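NAD nucleotidase (Haemophilus influenzae, PDB 3ZU0) hydrolyses nucleoside 5'-phosphates, probably AMP most actively, and probably degrades NAD to adenosine and nicotinamide riboside. Local coordinates at residues F98-H103 / I121-A126; I156-V161 / L200-G205; A204-N209 / S227-G232; I219-T224 / L274-S279. All coordinates share one frame; numbering follows the deposited sequence.

Overall arrangement
The four contacts lie in the metallophosphoesterase part of the chain and mostly around its two-zinc site. Interactions 1 and 2, with centres about 8 Å apart, meet at the same zinc ion: Asn102 and His203 are both ligands of it. Interaction 3 begins where interaction 2 ends, sharing Ala204 and Gly205, and its centre is about 11 Å from that of interaction 2; His228 there binds the other zinc. Interaction 4 lies about 15 Å from interaction 2, centre to centre, away from the metals. It shares a sheet with interaction 2, because strands 198-203 and 221-224 are neighbours, and a second sheet with interaction 1, reached by strands 97-99 and 270-278.

Interaction 1. Residues F98-H103 / I121-A126; sequences FTLGNH and IPVLSA. With ZN (zinc ion), chain C; A12 (phosphomethylphosphonic acid adenosyl ester), chain F; PO4 (phosphate ion), chain E.
Phe98 and Val123 are paired across the two parallel strands of a beta-alpha-beta unit, strand 97-99, helix 108-116 and strand 123-124, whose first strand runs on into the Gly-Asn-His-Glu signature of calcineurin-like phosphoesterases. The backbone of Phe98 is held at both ends: its N donates to Pro122 O (3.0 Å), and its O accepts from Leu124 N (2.9 Å). The Phe98 and Val123 side chains then lie side by side and point the same way, Val123 CG2 reaching the edge of the ring at CD2. Leu100 CD2 meets Val123 CG1 at 3.7 Å, the two side chains crossing at about a right angle.

With OG1 anti to the backbone N (chi1 -158°), Thr99 donates to Leu124 O at 2.7 Å, from a position tilted 33° out of the carbonyl plane. The same hydroxyl accepts a hydrogen bond from a water that also donates to Leu100 O and is bonded to Ser125 OG, a bridge between the strand ends.

Beyond the strand, Asn102 OD1 binds a zinc ion at 2.1 Å, with Asp70, His203, Asp226 and a phosphate oxygen as further ligands. Asn102 ND2 donates almost straight to phosphate O3 (2.8 Å, 172°). His103 NE2 reaches the same phosphate O3 by a more bent bond of 2.9 Å, and its ND1 is bonded to Asp106.

One amide thus serves metal and anion together: zinc on OD1 should fix its flip and probably polarises the NH2 group that holds the phosphate.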
loop_
_atom_site.group_PDB
_atom_site.type_symbol
_atom_site.label_atom_id
_atom_site.label_comp_id
_atom_site.label_asym_id
_atom_site.label_seq_id
_atom_site.Cartn_x
_atom_site.Cartn_y
_atom_site.Cartn_z
ATOM N N PHE A 98 18.060 14.199 -3.173
ATOM C CA PHE A 98 18.403 12.850 -3.604
ATOM C C PHE A 98 17.238 11.993 -3.115
ATOM O O PHE A 98 16.748 12.215 -2.021
ATOM C CB PHE A 98 19.718 12.435 -2.908
ATOM C CG PHE A 98 20.065 10.954 -3.021
ATOM C CD1 PHE A 98 20.219 10.347 -4.248
ATOM C CD2 PHE A 98 20.296 10.196 -1.872
ATOM C CE1 PHE A 98 20.577 9.013 -4.361
ATOM C CE2 PHE A 98 20.656 8.844 -1.956
ATOM C CZ PHE A 98 20.795 8.246 -3.211
ATOM N N THR A 99 16.762 11.059 -3.929
ATOM C CA THR A 99 15.773 10.094 -3.466
ATOM C C THR A 99 16.422 8.712 -3.430
ATOM O O THR A 99 17.375 8.428 -4.182
ATOM C CB THR A 99 14.505 10.064 -4.347
ATOM O OG1 THR A 99 13.423 9.514 -3.586
ATOM C CG2 THR A 99 14.710 9.195 -5.598
ATOM N N LEU A 100 15.934 7.856 -2.542
ATOM C CA LEU A 100 16.457 6.481 -2.449
ATOM C C LEU A 100 15.967 5.592 -3.594
ATOM O O LEU A 100 14.780 5.639 -3.958
ATOM C CB LEU A 100 15.986 5.851 -1.140
ATOM C CG LEU A 100 16.257 6.601 0.162
ATOM C CD1 LEU A 100 15.607 5.819 1.309
ATOM C CD2 LEU A 100 17.753 6.778 0.388
ATOM N N GLY A 101 16.868 4.783 -4.152
ATOM C CA GLY A 101 16.506 3.779 -5.128
ATOM C C GLY A 101 16.465 2.378 -4.526
ATOM O O GLY A 101 16.507 2.226 -3.317
ATOM N N ASN A 102 16.371 1.345 -5.354
ATOM C CA ASN A 102 16.358 -0.007 -4.813
ATOM C C ASN A 102 17.752 -0.472 -4.370
ATOM O O ASN A 102 17.898 -1.114 -3.340
ATOM C CB ASN A 102 15.735 -1.005 -5.799
ATOM C CG ASN A 102 16.324 -0.896 -7.186
ATOM O OD1 ASN A 102 16.602 0.195 -7.661
ATOM N ND2 ASN A 102 16.538 -2.038 -7.840
ATOM N N HIS A 103 18.777 -0.151 -5.152
ATOM C CA HIS A 103 20.149 -0.594 -4.821
ATOM C C HIS A 103 20.775 0.104 -3.631
ATOM O O HIS A 103 21.797 -0.320 -3.130
ATOM C CB HIS A 103 21.057 -0.539 -6.050
ATOM C CG HIS A 103 20.661 -1.517 -7.110
ATOM N ND1 HIS A 103 21.068 -2.834 -7.095
ATOM C CD2 HIS A 103 19.835 -1.391 -8.177
ATOM C CE1 HIS A 103 20.530 -3.472 -8.121
ATOM N NE2 HIS A 103 19.785 -2.618 -8.797
ATOM N N ILE A 121 23.485 16.059 1.101
ATOM C CA ILE A 121 22.325 16.373 0.258
ATOM C C ILE A 121 21.050 15.946 0.984
ATOM O O ILE A 121 20.980 14.833 1.494
ATOM C CB ILE A 121 22.381 15.567 -1.068
ATOM C CG1 ILE A 121 23.754 15.686 -1.764
ATOM C CG2 ILE A 121 21.191 15.899 -1.963
ATOM C CD1 ILE A 121 24.199 17.090 -2.104
ATOM N N PRO A 122 20.026 16.814 1.026
ATOM C CA PRO A 122 18.787 16.358 1.670
ATOM C C PRO A 122 18.194 15.141 0.962
ATOM O O PRO A 122 18.109 15.103 -0.271
ATOM C CB PRO A 122 17.843 17.557 1.512
ATOM C CG PRO A 122 18.767 18.756 1.354
ATOM C CD PRO A 122 19.950 18.222 0.593
ATOM N N VAL A 123 17.762 14.169 1.745
ATOM C CA VAL A 123 17.250 12.912 1.203
ATOM C C VAL A 123 15.724 12.889 1.352
ATOM O O VAL A 123 15.191 13.267 2.396
ATOM C CB VAL A 123 17.882 11.696 1.913
ATOM C CG1 VAL A 123 17.422 10.367 1.276
ATOM C CG2 VAL A 123 19.421 11.782 1.878
ATOM N N LEU A 124 15.032 12.477 0.293
ATOM C CA LEU A 124 13.574 12.366 0.304
ATOM C C LEU A 124 13.134 10.961 -0.068
ATOM O O LEU A 124 13.682 10.368 -0.997
ATOM C CB LEU A 124 12.947 13.324 -0.725
ATOM C CG LEU A 124 13.295 14.802 -0.716
ATOM C CD1 LEU A 124 12.649 15.491 -1.914
ATOM C CD2 LEU A 124 12.864 15.448 0.604
ATOM N N SER A 125 12.124 10.451 0.638
ATOM C CA SER A 125 11.466 9.196 0.282
ATOM C C SER A 125 10.171 9.068 1.069
ATOM O O SER A 125 10.197 8.855 2.272
ATOM C CB SER A 125 12.358 7.982 0.588
ATOM O OG SER A 125 11.738 6.821 0.059
ATOM N N ALA A 126 9.044 9.195 0.385
ATOM C CA ALA A 126 7.748 9.212 1.058
ATOM C C ALA A 126 7.161 7.824 1.344
ATOM O O ALA A 126 6.340 7.679 2.254
ATOM C CB ALA A 126 6.773 10.041 0.250
HETATM ZN ZN ZN C . 17.048 1.201 -9.397
HETATM P PB A12 F . 21.804 -4.118 -11.807
HETATM O O1B A12 F . 22.664 -4.539 -13.056
HETATM O O2B A12 F . 22.642 -4.424 -10.584
HETATM O O3B A12 F . 21.493 -2.672 -11.845
HETATM P PA A12 F . 20.472 -6.707 -11.325
HETATM O O1A A12 F . 21.984 -7.009 -11.408
HETATM O O2A A12 F . 19.517 -7.727 -12.001
HETATM C C3A A12 F . 20.380 -5.054 -11.727
HETATM O "O5'" A12 F . 20.287 -6.417 -9.732
HETATM C "C5'" A12 F . 19.557 -7.318 -8.973
HETATM C "C4'" A12 F . 20.104 -8.639 -8.792
HETATM O "O4'" A12 F . 21.324 -8.498 -8.010
HETATM C "C3'" A12 F . 19.279 -9.444 -7.884
HETATM O "O3'" A12 F . 18.197 -10.031 -8.478
HETATM C "C2'" A12 F . 20.237 -10.452 -7.349
HETATM O "O2'" A12 F . 20.357 -11.526 -8.188
HETATM C "C1'" A12 F . 21.512 -9.689 -7.274
HETATM N N9 A12 F . 21.818 -9.367 -5.906
HETATM C C8 A12 F . 21.480 -8.229 -5.252
HETATM N N7 A12 F . 21.939 -8.341 -4.010
HETATM C C5 A12 F . 22.591 -9.554 -3.861
HETATM C C6 A12 F . 23.276 -10.201 -2.796
HETATM N N6 A12 F . 23.412 -9.640 -1.520
HETATM N N1 A12 F . 23.805 -11.391 -3.030
HETATM C C2 A12 F . 23.691 -11.987 -4.207
HETATM N N3 A12 F . 23.054 -11.417 -5.241
HETATM C C4 A12 F . 22.504 -10.206 -5.075
HETATM P P PO4 E . 17.998 -1.122 -11.564
HETATM O O1 PO4 E . 17.101 -1.255 -12.785
HETATM O O2 PO4 E . 17.844 0.292 -11.032
HETATM O O3 PO4 E . 17.466 -2.099 -10.526
HETATM O O4 PO4 E . 19.444 -1.394 -11.907
HETATM O O HOH W 1 12.855 6.860 -2.616
#

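Interaction 2. Residues I156-V161 / L200-G205; sequences IGLDTV and LLSHAG. With ZN (zinc ion), chain C.
Ile156 and Leu200 face each other in register on neighbouring parallel strands, and their side chains cross obliquely. Leu200 extends CG away from its backbone N (chi1 179°), which carries CD1 over to Ile156 CG2 at 3.8 Å; the same methyl also lies 4.1 Å from Leu158 CB. Two residues on, Leu158 CD2 packs against Ser202 OG at 3.8 Å. Within its own segment Ser202 OG accepts from Ala204 N (3.1 Å) in an ST turn, and it is bonded in addition to Asn209. Backbone bonds knit the pair: Leu201 N to Ile156 O (2.7 Å), His203 N to Leu158 O, and a weak one from Leu158 N to Leu201 O.

On the face with Leu201, the side chains of Asp159 and His203 run alongside each other, carboxylate and imidazole planes 82° apart. The His203 ring, with CG anti to the backbone N (chi1 -157°), places NE2 2.0 Å from a zinc ion, while ND1 is bonded to Ala68 O, so both ring nitrogens are fixed. Thr160 lays CB against His203 O at 3.4 Å and turns CG2 to the edge of the imidazole.

Helix 179-191 covers Ile156 and Leu158, helix 206-215 packs on Leu158 and Leu200, and strand 221-224 continues the sheet beyond strand 198-203.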
loop_
_atom_site.group_PDB
_atom_site.type_symbol
_atom_site.label_atom_id
_atom_site.label_comp_id
_atom_site.label_asym_id
_atom_site.label_seq_id
_atom_site.Cartn_x
_atom_site.Cartn_y
_atom_site.Cartn_z
ATOM N N ILE A 156 8.393 15.604 -3.705
ATOM C CA ILE A 156 8.091 14.353 -3.002
ATOM C C ILE A 156 9.049 13.269 -3.501
ATOM O O ILE A 156 9.303 13.162 -4.705
ATOM C CB ILE A 156 6.643 13.885 -3.331
ATOM C CG1 ILE A 156 5.616 14.945 -2.908
ATOM C CG2 ILE A 156 6.338 12.500 -2.707
ATOM C CD1 ILE A 156 4.230 14.783 -3.585
ATOM N N GLY A 157 9.588 12.476 -2.586
ATOM C CA GLY A 157 10.440 11.356 -2.974
ATOM C C GLY A 157 9.672 10.054 -3.026
ATOM O O GLY A 157 8.687 9.881 -2.289
ATOM N N LEU A 158 10.130 9.112 -3.848
ATOM C CA LEU A 158 9.431 7.831 -3.993
ATOM C C LEU A 158 10.376 6.723 -4.463
ATOM O O LEU A 158 11.285 6.966 -5.261
ATOM C CB LEU A 158 8.277 7.981 -4.984
ATOM C CG LEU A 158 7.134 6.975 -4.900
ATOM C CD1 LEU A 158 6.385 7.179 -3.592
ATOM C CD2 LEU A 158 6.186 7.121 -6.087
ATOM N N ASP A 159 10.171 5.506 -3.962
ATOM C CA ASP A 159 11.057 4.400 -4.310
ATOM C C ASP A 159 10.230 3.285 -4.911
ATOM O O ASP A 159 9.017 3.193 -4.665
ATOM C CB ASP A 159 11.775 3.888 -3.061
ATOM C CG ASP A 159 13.049 3.108 -3.371
ATOM O OD1 ASP A 159 13.300 2.742 -4.544
ATOM O OD2 ASP A 159 13.808 2.838 -2.412
ATOM N N THR A 160 10.885 2.439 -5.703
ATOM C CA THR A 160 10.257 1.223 -6.195
ATOM C C THR A 160 10.182 0.236 -5.045
ATOM O O THR A 160 11.063 0.221 -4.179
ATOM C CB THR A 160 11.009 0.636 -7.406
ATOM O OG1 THR A 160 10.232 -0.420 -7.990
ATOM C CG2 THR A 160 12.388 0.118 -7.023
ATOM N N VAL A 161 9.121 -0.558 -5.008
ATOM C CA VAL A 161 8.847 -1.396 -3.840
ATOM C C VAL A 161 9.253 -2.850 -4.017
ATOM O O VAL A 161 10.159 -3.321 -3.332
ATOM C CB VAL A 161 7.356 -1.313 -3.415
ATOM C CG1 VAL A 161 7.023 -2.353 -2.304
ATOM C CG2 VAL A 161 7.041 0.102 -2.938
ATOM N N LEU A 200 7.670 15.229 -8.388
ATOM C CA LEU A 200 7.842 13.893 -7.808
ATOM C C LEU A 200 9.194 13.356 -8.275
ATOM O O LEU A 200 9.434 13.234 -9.479
ATOM C CB LEU A 200 6.717 12.961 -8.295
ATOM C CG LEU A 200 6.727 11.502 -7.821
ATOM C CD1 LEU A 200 6.529 11.421 -6.315
ATOM C CD2 LEU A 200 5.612 10.710 -8.520
ATOM N N LEU A 201 10.078 13.071 -7.331
ATOM C CA LEU A 201 11.404 12.577 -7.652
ATOM C C LEU A 201 11.354 11.090 -7.346
ATOM O O LEU A 201 11.450 10.671 -6.191
ATOM C CB LEU A 201 12.466 13.276 -6.788
ATOM C CG LEU A 201 13.903 12.785 -6.995
ATOM C CD1 LEU A 201 14.317 13.072 -8.431
ATOM C CD2 LEU A 201 14.847 13.471 -5.996
ATOM N N SER A 202 11.165 10.293 -8.392
ATOM C CA SER A 202 10.712 8.935 -8.209
ATOM C C SER A 202 11.615 7.887 -8.829
ATOM O O SER A 202 11.801 7.873 -10.049
ATOM C CB SER A 202 9.322 8.795 -8.817
ATOM O OG SER A 202 8.911 7.448 -8.782
ATOM N N HIS A 203 12.140 6.992 -7.989
ATOM C CA HIS A 203 12.853 5.816 -8.472
ATOM C C HIS A 203 11.896 4.640 -8.704
ATOM O O HIS A 203 12.285 3.476 -8.665
ATOM C CB HIS A 203 13.949 5.415 -7.477
ATOM C CG HIS A 203 15.044 4.602 -8.088
ATOM N ND1 HIS A 203 16.116 5.177 -8.737
ATOM C CD2 HIS A 203 15.235 3.264 -8.152
ATOM C CE1 HIS A 203 16.925 4.223 -9.173
ATOM N NE2 HIS A 203 16.418 3.055 -8.823
ATOM N N ALA A 204 10.636 4.921 -8.975
ATOM C CA ALA A 204 9.702 3.813 -9.211
ATOM C C ALA A 204 9.868 3.211 -10.595
ATOM O O ALA A 204 9.314 2.156 -10.884
ATOM C CB ALA A 204 8.248 4.264 -8.966
ATOM N N GLY A 205 10.648 3.859 -11.457
ATOM C CA GLY A 205 10.849 3.332 -12.799
ATOM C C GLY A 205 9.893 3.965 -13.801
ATOM O O GLY A 205 8.827 4.453 -13.419
HETATM ZN ZN ZN C . 17.048 1.201 -9.397
#

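Interaction 3. Residues A204-N209 / S227-G232; sequences AGSEKN and SHYLYG. With ZN (zinc ion), chain D.
Ser206 and Ser227 meet through their hydroxyls, OG to OG 2.8 Å, at the start of helix 206-215. This is the tight part of the contact. Ser206 N donates to Ser227 OG at 3.1 Å with an N-H...O angle of 144°, so an amide of the helix's first turn is bound by a side chain from a remote loop. Ser227 holds OG between its backbone N and carbonyl carbon (chi1 43°), which turns the oxygen to the helix start, where Glu263 OE1 is a further partner. Ser206 OG in turn hydrogen-bonds Tyr231 OH at 2.8 Å, approaching in the plane of the phenol ring at its edge.

Gly205 occupies the N-cap position, and its O accepts from Asn209 N at 2.9 Å to close the first turn. The loop on the other side belongs to the dinuclear centre of the metallophosphoesterase fold: Asp226 binds one zinc, and His228 NE2 binds the second at 2.1 Å with Asp20, His22 and Asp70. The serine between these two ligands is thereby tied to the helix.

Packing is looser around Tyr229. Tyr229 CD2 lies 3.6 Å from Ser206 OG, while Ser227 CB from the same loop as the tyrosine covers one face of the ring, 3.8 Å above the centre. This tyrosine is partly exposed, and the next residue of the helix after Ser206, Glu207, is exposed and does not meet segment 227-232.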
loop_
_atom_site.group_PDB
_atom_site.type_symbol
_atom_site.label_atom_id
_atom_site.label_comp_id
_atom_site.label_asym_id
_atom_site.label_seq_id
_atom_site.Cartn_x
_atom_site.Cartn_y
_atom_site.Cartn_z
ATOM N N ALA A 204 10.636 4.921 -8.975
ATOM C CA ALA A 204 9.702 3.813 -9.211
ATOM C C ALA A 204 9.868 3.211 -10.595
ATOM O O ALA A 204 9.314 2.156 -10.884
ATOM C CB ALA A 204 8.248 4.264 -8.966
ATOM N N GLY A 205 10.648 3.859 -11.457
ATOM C CA GLY A 205 10.849 3.332 -12.799
ATOM C C GLY A 205 9.893 3.965 -13.801
ATOM O O GLY A 205 8.827 4.453 -13.419
ATOM N N SER A 206 10.275 3.969 -15.075
ATOM C CA SER A 206 9.493 4.640 -16.105
ATOM C C SER A 206 8.076 4.081 -16.250
ATOM O O SER A 206 7.136 4.846 -16.448
ATOM C CB SER A 206 10.215 4.621 -17.461
ATOM O OG SER A 206 11.266 5.579 -17.507
ATOM N N GLU A 207 7.930 2.762 -16.156
ATOM C CA GLU A 207 6.622 2.119 -16.316
ATOM C C GLU A 207 5.626 2.585 -15.244
ATOM O O GLU A 207 4.484 2.955 -15.546
ATOM C CB GLU A 207 6.744 0.589 -16.280
ATOM C CG GLU A 207 5.414 -0.116 -16.564
ATOM C CD GLU A 207 5.486 -1.643 -16.461
ATOM O OE1 GLU A 207 6.493 -2.165 -15.925
ATOM O OE2 GLU A 207 4.534 -2.323 -16.919
ATOM N N LYS A 208 6.061 2.556 -13.991
ATOM C CA LYS A 208 5.209 2.983 -12.886
ATOM C C LYS A 208 5.000 4.514 -12.852
ATOM O O LYS A 208 3.903 4.989 -12.541
ATOM C CB LYS A 208 5.780 2.488 -11.563
ATOM C CG LYS A 208 5.036 3.003 -10.349
ATOM C CD LYS A 208 3.644 2.435 -10.285
ATOM C CE LYS A 208 3.712 0.926 -10.250
ATOM N NZ LYS A 208 2.352 0.329 -10.120
ATOM N N ASN A 209 6.041 5.281 -13.167
ATOM C CA ASN A 209 5.924 6.742 -13.204
ATOM C C ASN A 209 4.974 7.218 -14.311
ATOM O O ASN A 209 4.285 8.223 -14.153
ATOM C CB ASN A 209 7.288 7.415 -13.369
ATOM C CG ASN A 209 8.109 7.371 -12.098
ATOM O OD1 ASN A 209 7.592 7.069 -11.034
ATOM N ND2 ASN A 209 9.384 7.701 -12.200
ATOM N N SER A 227 14.750 2.781 -14.393
ATOM C CA SER A 227 14.633 2.025 -15.636
ATOM C C SER A 227 15.865 2.179 -16.542
ATOM O O SER A 227 16.073 1.396 -17.467
ATOM C CB SER A 227 13.322 2.349 -16.373
ATOM O OG SER A 227 13.041 3.751 -16.359
ATOM N N HIS A 228 16.698 3.171 -16.257
ATOM C CA HIS A 228 17.911 3.375 -17.043
ATOM C C HIS A 228 17.630 3.729 -18.510
ATOM O O HIS A 228 18.506 3.554 -19.360
ATOM C CB HIS A 228 18.830 2.141 -16.995
ATOM C CG HIS A 228 19.371 1.820 -15.631
ATOM N ND1 HIS A 228 20.466 1.002 -15.444
ATOM C CD2 HIS A 228 18.962 2.185 -14.392
ATOM C CE1 HIS A 228 20.709 0.878 -14.151
ATOM N NE2 HIS A 228 19.811 1.589 -13.489
ATOM N N TYR A 229 16.437 4.243 -18.815
ATOM C CA TYR A 229 16.119 4.621 -20.201
ATOM C C TYR A 229 16.703 5.966 -20.611
ATOM O O TYR A 229 16.555 6.981 -19.910
ATOM C CB TYR A 229 14.610 4.697 -20.447
ATOM C CG TYR A 229 13.849 3.398 -20.291
ATOM C CD1 TYR A 229 14.492 2.162 -20.367
ATOM C CD2 TYR A 229 12.471 3.417 -20.079
ATOM C CE1 TYR A 229 13.772 0.983 -20.220
ATOM C CE2 TYR A 229 11.753 2.248 -19.932
ATOM C CZ TYR A 229 12.403 1.043 -19.996
ATOM O OH TYR A 229 11.664 -0.108 -19.852
ATOM N N LEU A 230 17.321 5.981 -21.784
ATOM C CA LEU A 230 17.708 7.224 -22.427
ATOM C C LEU A 230 16.449 7.892 -23.014
ATOM O O LEU A 230 15.797 7.339 -23.889
ATOM C CB LEU A 230 18.741 6.928 -23.529
ATOM C CG LEU A 230 19.170 8.100 -24.417
ATOM C CD1 LEU A 230 19.589 9.292 -23.557
ATOM C CD2 LEU A 230 20.288 7.701 -25.386
ATOM N N TYR A 231 16.086 9.058 -22.490
ATOM C CA TYR A 231 15.048 9.882 -23.084
ATOM C C TYR A 231 15.781 10.875 -23.955
ATOM O O TYR A 231 16.697 11.561 -23.476
ATOM C CB TYR A 231 14.284 10.651 -22.016
ATOM C CG TYR A 231 13.253 9.832 -21.258
ATOM C CD1 TYR A 231 13.598 8.631 -20.645
ATOM C CD2 TYR A 231 11.939 10.277 -21.140
ATOM C CE1 TYR A 231 12.638 7.878 -19.918
ATOM C CE2 TYR A 231 10.984 9.544 -20.437
ATOM C CZ TYR A 231 11.340 8.351 -19.825
ATOM O OH TYR A 231 10.376 7.642 -19.132
ATOM N N GLY A 232 15.402 10.954 -25.226
ATOM C CA GLY A 232 16.219 11.668 -26.180
ATOM C C GLY A 232 15.499 12.466 -27.235
ATOM O O GLY A 232 14.394 12.958 -27.029
HETATM ZN ZN ZN D . 19.617 1.543 -11.399
#

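Interaction 4. Residues I219-T224 / L274-S279; sequences IDVIVT and LGVKFS
The Phe278 ring meets Asp220 at its edge: CE1 lies 3.6 Å from Asp220 CB, which sits in the plane of the ring. One ring face is covered from within its own strand by Val276 CG1, 3.6 Å above the plane and offset toward the rim. The carboxylate of Asp220 is turned 71° from the ring, and its OD2 comes no nearer to CE1 than 3.9 Å; the polar end is taken by the backbone N of Ile198, so the aspartate offers the phenylalanine mainly its methylene. Phe278 swings the ring across the gap with CG anti to its own carbonyl carbon (chi1 -65°).

Val221 supplies the other half of the contact. Its CG2 branch approaches both Val276 CG1 and Phe278 CZ at 4.4 Å, while CG1 looks to Leu274 CD2 at 4.5 Å. Contacts of this length, with 158 Å² buried in all and no hydrogen bond between the segments, describe light apolar packing. Ile15 of strand 11-18 fills in beside Val221 and Val276.

The axes of strand segments 221-224 and 274-278 approach to 11.1 Å and run nearly antiparallel, at 162°. They belong to different sheets, each mixed, whose facing sides meet through aliphatic and aromatic side chains. Such face-to-face stacking of two sheets is the core of the beta sandwich in calcineurin-like phosphoesterases.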
loop_
_atom_site.group_PDB
_atom_site.type_symbol
_atom_site.label_atom_id
_atom_site.label_comp_id
_atom_site.label_asym_id
_atom_site.label_seq_id
_atom_site.Cartn_x
_atom_site.Cartn_y
_atom_site.Cartn_z
ATOM N N ILE A 219 0.202 16.220 -9.725
ATOM C CA ILE A 219 1.660 16.088 -9.866
ATOM C C ILE A 219 2.060 16.585 -11.243
ATOM O O ILE A 219 1.508 16.133 -12.246
ATOM C CB ILE A 219 2.135 14.632 -9.639
ATOM C CG1 ILE A 219 1.907 14.221 -8.183
ATOM C CG2 ILE A 219 3.618 14.498 -9.966
ATOM C CD1 ILE A 219 2.156 12.745 -7.893
ATOM N N ASP A 220 2.989 17.539 -11.282
ATOM C CA ASP A 220 3.327 18.254 -12.518
ATOM C C ASP A 220 4.504 17.661 -13.303
ATOM O O ASP A 220 4.486 17.599 -14.531
ATOM C CB ASP A 220 3.606 19.719 -12.181
ATOM C CG ASP A 220 2.365 20.425 -11.682
ATOM O OD1 ASP A 220 1.350 20.411 -12.420
ATOM O OD2 ASP A 220 2.383 20.944 -10.544
ATOM N N VAL A 221 5.522 17.215 -12.593
ATOM C CA VAL A 221 6.725 16.703 -13.239
ATOM C C VAL A 221 7.181 15.495 -12.434
ATOM O O VAL A 221 7.188 15.549 -11.206
ATOM C CB VAL A 221 7.855 17.777 -13.243
ATOM C CG1 VAL A 221 9.110 17.252 -13.938
ATOM C CG2 VAL A 221 7.388 19.068 -13.904
ATOM N N ILE A 222 7.529 14.411 -13.128
ATOM C CA ILE A 222 8.053 13.224 -12.498
ATOM C C ILE A 222 9.457 12.918 -13.042
ATOM O O ILE A 222 9.626 12.437 -14.170
ATOM C CB ILE A 222 7.115 12.012 -12.699
ATOM C CG1 ILE A 222 5.657 12.416 -12.369
ATOM C CG2 ILE A 222 7.612 10.822 -11.850
ATOM C CD1 ILE A 222 4.600 11.302 -12.585
ATOM N N VAL A 223 10.454 13.238 -12.229
ATOM C CA VAL A 223 11.857 13.029 -12.564
ATOM C C VAL A 223 12.174 11.597 -12.201
ATOM O O VAL A 223 12.051 11.179 -11.044
ATOM C CB VAL A 223 12.739 13.980 -11.772
ATOM C CG1 VAL A 223 14.265 13.749 -12.101
ATOM C CG2 VAL A 223 12.275 15.440 -11.999
ATOM N N THR A 224 12.581 10.837 -13.202
ATOM C CA THR A 224 12.506 9.387 -13.121
ATOM C C THR A 224 13.855 8.708 -12.848
ATOM O O THR A 224 14.902 9.153 -13.342
ATOM C CB THR A 224 11.906 8.834 -14.411
ATOM O OG1 THR A 224 10.513 9.181 -14.459
ATOM C CG2 THR A 224 12.044 7.298 -14.463
ATOM N N LEU A 274 15.690 20.502 -18.073
ATOM C CA LEU A 274 14.307 20.774 -18.450
ATOM C C LEU A 274 13.868 22.077 -17.813
ATOM O O LEU A 274 13.856 22.212 -16.586
ATOM C CB LEU A 274 13.387 19.626 -18.018
ATOM C CG LEU A 274 11.924 19.775 -18.455
ATOM C CD1 LEU A 274 11.741 19.409 -19.946
ATOM C CD2 LEU A 274 11.046 18.912 -17.594
ATOM N N GLY A 275 13.532 23.046 -18.654
ATOM C CA GLY A 275 13.027 24.317 -18.178
ATOM C C GLY A 275 11.515 24.230 -18.173
ATOM O O GLY A 275 10.902 23.910 -19.185
ATOM N N VAL A 276 10.921 24.499 -17.022
ATOM C CA VAL A 276 9.487 24.353 -16.821
ATOM C C VAL A 276 8.898 25.698 -16.354
ATOM O O VAL A 276 9.411 26.315 -15.423
ATOM C CB VAL A 276 9.175 23.254 -15.779
ATOM C CG1 VAL A 276 7.667 23.040 -15.656
ATOM C CG2 VAL A 276 9.844 21.941 -16.177
ATOM N N LYS A 277 7.856 26.161 -17.038
ATOM C CA LYS A 277 7.094 27.322 -16.588
ATOM C C LYS A 277 5.781 26.876 -15.958
ATOM O O LYS A 277 5.041 26.097 -16.546
ATOM C CB LYS A 277 6.812 28.268 -17.753
ATOM C CG LYS A 277 5.983 29.478 -17.363
ATOM C CD LYS A 277 5.947 30.483 -18.497
ATOM C CE LYS A 277 7.342 30.705 -19.065
ATOM N NZ LYS A 277 7.362 31.699 -20.187
ATOM N N PHE A 278 5.497 27.369 -14.762
ATOM C CA PHE A 278 4.243 27.061 -14.100
ATOM C C PHE A 278 3.329 28.293 -14.114
ATOM O O PHE A 278 3.738 29.375 -13.720
ATOM C CB PHE A 278 4.484 26.649 -12.649
ATOM C CG PHE A 278 5.255 25.362 -12.477
ATOM C CD1 PHE A 278 4.592 24.140 -12.377
ATOM C CD2 PHE A 278 6.636 25.378 -12.367
ATOM C CE1 PHE A 278 5.296 22.952 -12.189
ATOM C CE2 PHE A 278 7.352 24.196 -12.190
ATOM C CZ PHE A 278 6.672 22.974 -12.092
ATOM N N SER A 279 2.098 28.133 -14.581
ATOM C CA SER A 279 1.128 29.218 -14.511
ATOM C C SER A 279 0.771 29.515 -13.051
ATOM O O SER A 279 1.167 28.774 -12.144
ATOM C CB SER A 279 -0.128 28.831 -15.274
ATOM O OG SER A 279 -0.826 27.801 -14.599
#